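Local coordinates for protein 11S globulin (Wrightia tinctoria, PDB 5WXU) that binds the plant hormone auxin (indole-3-acetic acid) and, as a hexameric 11S globulin, probably serves as a seed storage protein, at residues H110-V116 with V167-E173. Sequence-based numbering, arbitrary orientation.
With PO4 (phosphate ion), chain N.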
ATOM      1  N   HIS B 110      25.067  12.174 -26.612  1.00 22.25           N
ATOM      2  CA  HIS B 110      24.794  10.776 -26.237  1.00 23.69           C
ATOM      3  C   HIS B 110      26.005  10.177 -25.581  1.00 21.71           C
ATOM      4  O   HIS B 110      27.169  10.585 -25.780  1.00 21.59           O
ATOM      5  CB  HIS B 110      24.270   9.920 -27.403  1.00 24.86           C
ATOM      6  CG  HIS B 110      25.295   9.568 -28.412  1.00 26.32           C
ATOM      7  ND1 HIS B 110      25.542  10.338 -29.533  1.00 33.28           N
ATOM      8  CD2 HIS B 110      26.101   8.488 -28.506  1.00 31.09           C
ATOM      9  CE1 HIS B 110      26.514   9.768 -30.238  1.00 29.19           C
ATOM     10  NE2 HIS B 110      26.860   8.637 -29.646  1.00 32.59           N
ATOM     11  N   GLY B 111      25.748   9.245 -24.668  1.00 19.45           N
ATOM     12  CA  GLY B 111      26.840   8.677 -23.928  1.00 19.76           C
ATOM     13  C   GLY B 111      26.445   7.517 -23.049  1.00 20.05           C
ATOM     14  O   GLY B 111      25.483   6.885 -23.322  1.00 21.08           O
ATOM     15  N   ILE B 112      27.191   7.302 -21.985  1.00 22.22           N
ATOM     16  CA  ILE B 112      26.961   6.132 -21.091  1.00 20.84           C
ATOM     17  C   ILE B 112      26.789   6.699 -19.687  1.00 21.32           C
ATOM     18  O   ILE B 112      27.476   7.697 -19.267  1.00 19.00           O
ATOM     19  CB  ILE B 112      28.212   5.227 -20.997  1.00 23.50           C
ATOM     20  CG1 ILE B 112      28.803   4.876 -22.383  1.00 28.89           C
ATOM     21  CG2 ILE B 112      27.908   3.996 -20.206  1.00 23.24           C
ATOM     22  CD1 ILE B 112      27.848   4.148 -23.229  1.00 34.48           C
ATOM     23  N   LEU B 113      25.839   6.160 -18.956  1.00 19.94           N
ATOM     24  CA  LEU B 113      25.667   6.581 -17.556  1.00 18.56           C
ATOM     25  C   LEU B 113      25.737   5.349 -16.731  1.00 16.31           C
ATOM     26  O   LEU B 113      25.102   4.358 -17.047  1.00 17.97           O
ATOM     27  CB  LEU B 113      24.327   7.289 -17.377  1.00 21.90           C
ATOM     28  CG  LEU B 113      23.986   7.643 -15.941  1.00 23.76           C
ATOM     29  CD1 LEU B 113      23.612   9.089 -15.740  1.00 25.87           C
ATOM     30  CD2 LEU B 113      22.855   6.789 -15.476  1.00 25.74           C
ATOM     31  N   GLY B 114      26.475   5.417 -15.647  1.00 15.60           N
ATOM     32  CA  GLY B 114      26.487   4.337 -14.666  1.00 18.13           C
ATOM     33  C   GLY B 114      25.754   4.771 -13.432  1.00 17.87           C
ATOM     34  O   GLY B 114      25.767   5.961 -13.046  1.00 18.55           O
ATOM     35  N   ALA B 115      25.082   3.799 -12.795  1.00 16.34           N
ATOM     36  CA  ALA B 115      24.412   4.041 -11.540  1.00 18.13           C
ATOM     37  C   ALA B 115      24.576   2.769 -10.727  1.00 17.91           C
ATOM     38  O   ALA B 115      24.357   1.666 -11.250  1.00 16.84           O
ATOM     39  CB  ALA B 115      22.957   4.335 -11.807  1.00 20.14           C
ATOM     40  N   VAL B 116      24.986   2.903  -9.479  1.00 17.52           N
ATOM     41  CA  VAL B 116      25.299   1.754  -8.666  1.00 17.72           C
ATOM     42  C   VAL B 116      24.220   1.533  -7.593  1.00 16.74           C
ATOM     43  O   VAL B 116      23.981   2.445  -6.773  1.00 17.14           O
ATOM     44  CB  VAL B 116      26.678   1.870  -7.996  1.00 17.37           C
ATOM     45  CG1 VAL B 116      26.905   0.676  -7.085  1.00 19.71           C
ATOM     46  CG2 VAL B 116      27.762   1.960  -9.076  1.00 18.11           C
ATOM     47  N   VAL B 167      25.701   6.253  -6.177  1.00 15.94           N
ATOM     48  CA  VAL B 167      26.829   6.632  -7.063  1.00 16.57           C
ATOM     49  C   VAL B 167      26.418   6.613  -8.541  1.00 17.17           C
ATOM     50  O   VAL B 167      25.900   5.636  -9.026  1.00 15.69           O
ATOM     51  CB  VAL B 167      28.013   5.705  -6.823  1.00 16.08           C
ATOM     52  CG1 VAL B 167      29.208   5.955  -7.837  1.00 16.11           C
ATOM     53  CG2 VAL B 167      28.553   5.799  -5.411  1.00 18.61           C
ATOM     54  N   HIS B 168      26.800   7.663  -9.253  1.00 15.17           N
ATOM     55  CA  HIS B 168      26.539   7.703 -10.661  1.00 18.95           C
ATOM     56  C   HIS B 168      27.739   8.395 -11.377  1.00 18.55           C
ATOM     57  O   HIS B 168      28.464   9.129 -10.784  1.00 17.64           O
ATOM     58  CB  HIS B 168      25.271   8.437 -10.952  1.00 18.65           C
ATOM     59  CG  HIS B 168      25.229   9.817 -10.349  1.00 20.59           C
ATOM     60  ND1 HIS B 168      24.870  10.021  -9.032  1.00 23.14           N
ATOM     61  CD2 HIS B 168      25.639  11.019 -10.819  1.00 22.15           C
ATOM     62  CE1 HIS B 168      25.007  11.307  -8.747  1.00 23.02           C
ATOM     63  NE2 HIS B 168      25.470  11.932  -9.820  1.00 22.70           N
ATOM     64  N   TRP B 169      27.852   8.128 -12.659  1.00 17.79           N
ATOM     65  CA  TRP B 169      28.956   8.661 -13.469  1.00 17.63           C
ATOM     66  C   TRP B 169      28.510   8.702 -14.871  1.00 18.42           C
ATOM     67  O   TRP B 169      27.522   8.086 -15.228  1.00 18.56           O
ATOM     68  CB  TRP B 169      30.244   7.821 -13.337  1.00 15.83           C
ATOM     69  CG  TRP B 169      30.123   6.365 -13.715  1.00 17.00           C
ATOM     70  CD1 TRP B 169      29.799   5.305 -12.859  1.00 16.97           C
ATOM     71  CD2 TRP B 169      30.268   5.758 -15.002  1.00 16.18           C
ATOM     72  NE1 TRP B 169      29.717   4.124 -13.527  1.00 17.63           N
ATOM     73  CE2 TRP B 169      30.018   4.351 -14.847  1.00 17.41           C
ATOM     74  CE3 TRP B 169      30.581   6.244 -16.291  1.00 18.23           C
ATOM     75  CZ2 TRP B 169      30.018   3.469 -15.893  1.00 18.50           C
ATOM     76  CZ3 TRP B 169      30.654   5.336 -17.292  1.00 17.20           C
ATOM     77  CH2 TRP B 169      30.417   3.989 -17.127  1.00 18.27           C
ATOM     78  N   ALA B 170      29.214   9.497 -15.694  1.00 19.74           N
ATOM     79  CA  ALA B 170      28.767   9.651 -17.077  1.00 17.28           C
ATOM     80  C   ALA B 170      30.031   9.795 -17.988  1.00 19.62           C
ATOM     81  O   ALA B 170      31.044  10.287 -17.570  1.00 23.48           O
ATOM     82  CB  ALA B 170      27.860  10.836 -17.236  1.00 17.25           C
ATOM     83  N   TYR B 171      29.901   9.288 -19.188  1.00 20.39           N
ATOM     84  CA  TYR B 171      30.983   9.313 -20.192  1.00 19.58           C
ATOM     85  C   TYR B 171      30.355   9.683 -21.549  1.00 19.36           C
ATOM     86  O   TYR B 171      29.343   9.119 -21.957  1.00 17.30           O
ATOM     87  CB  TYR B 171      31.649   7.964 -20.270  1.00 20.30           C
ATOM     88  CG  TYR B 171      32.685   7.891 -21.372  1.00 22.13           C
ATOM     89  CD1 TYR B 171      33.846   8.587 -21.261  1.00 21.72           C
ATOM     90  CD2 TYR B 171      32.447   7.172 -22.534  1.00 24.82           C
ATOM     91  CE1 TYR B 171      34.801   8.558 -22.295  1.00 22.66           C
ATOM     92  CE2 TYR B 171      33.389   7.124 -23.558  1.00 25.67           C
ATOM     93  CZ  TYR B 171      34.553   7.815 -23.426  1.00 26.12           C
ATOM     94  OH  TYR B 171      35.467   7.763 -24.472  1.00 27.38           O
ATOM     95  N   ASN B 172      30.991  10.649 -22.209  1.00 20.20           N
ATOM     96  CA  ASN B 172      30.570  11.128 -23.532  1.00 20.42           C
ATOM     97  C   ASN B 172      31.312  10.352 -24.617  1.00 25.17           C
ATOM     98  O   ASN B 172      32.522  10.551 -24.790  1.00 22.09           O
ATOM     99  CB  ASN B 172      30.893  12.621 -23.686  1.00 19.26           C
ATOM    100  CG  ASN B 172      30.401  13.152 -25.006  1.00 18.45           C
ATOM    101  OD1 ASN B 172      29.623  12.486 -25.694  1.00 19.73           O
ATOM    102  ND2 ASN B 172      30.804  14.373 -25.333  1.00 18.87           N
ATOM    103  N   GLU B 173      30.586   9.546 -25.364  1.00 23.97           N
ATOM    104  CA  GLU B 173      31.174   8.837 -26.472  1.00 32.21           C
ATOM    105  C   GLU B 173      30.995   9.537 -27.825  1.00 31.30           C
ATOM    106  O   GLU B 173      31.508   9.049 -28.811  1.00 35.45           O
ATOM    107  CB  GLU B 173      30.643   7.389 -26.513  1.00 39.11           C
ATOM    108  CG  GLU B 173      29.177   7.260 -26.866  1.00 42.04           C
ATOM    109  CD  GLU B 173      28.688   5.819 -26.698  1.00 45.85           C
ATOM    110  OE1 GLU B 173      29.548   4.902 -26.546  1.00 44.33           O
ATOM    111  OE2 GLU B 173      27.458   5.615 -26.711  1.00 47.66           O
TER
HETATM  112  P   PO4 N 501      26.338  15.635  -9.512  1.00 44.29           P
HETATM  113  O1  PO4 N 501      27.300  15.245  -8.279  1.00 26.75           O
HETATM  114  O2  PO4 N 501      26.006  14.635 -10.607  1.00 45.13           O
HETATM  115  O3  PO4 N 501      24.911  15.727  -8.957  1.00 48.11           O
HETATM  116  O4  PO4 N 501      26.475  17.061 -10.049  1.00 35.10           O
HETATM  117  O   HOH W   1      27.512  13.708 -26.636  1.00 26.48           O
HETATM  118  O   HOH W   2      24.666   6.029 -25.924  1.00 42.34           O
HETATM  119  O   HOH W   3      25.670   3.661  -5.131  1.00 18.87           O
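W169 lays its indole over the backbone of G114, where strands 110-115 and 168-172 pair antiparallel in a cupin β-barrel. The geometry is that of a CH-pi contact: G114 CA stands 3.7 Å from the centroid of the five-membered ring of W169, 22° off the ring normal. The chi1 of W169, 58°, sets CG between its own backbone N and carbonyl carbon and brings the ring back across the neighbouring strand. A CB on G114 would run into NE1 of W169; its absence lets the indole lie against the strand. I112 runs alongside W169 on the same face of the sheet and brings CG2 to 4.0 Å from CH2, while its other branch offers CG1 to the edge of the Y171 ring. An alanine in place of W169 would probably leave the surface over G114 bare and deprive I112 CG2 of its aromatic neighbour. P430 of the second subunit also packs on W169, so the indole takes part in the subunit interface. Paired backbone N-H...O bonds fix the register, two between G114 and W169 and two between I112 and Y171. At one end E173 crosses H110 at about a right angle, its OE2 lying near the plane of the imidazole, 3.6 Å from CD2; its OE1 is salt-bridged to R269. On the opposite face, shared with L113 and A115, H168 turns away from strand 110-115 to a phosphate ion, probably from the crystallisation liquor and also held by H85, S96, N98 and R199; H168 NE2 donates to its O2 at 2.9 Å, with an N-H...O angle of 161°.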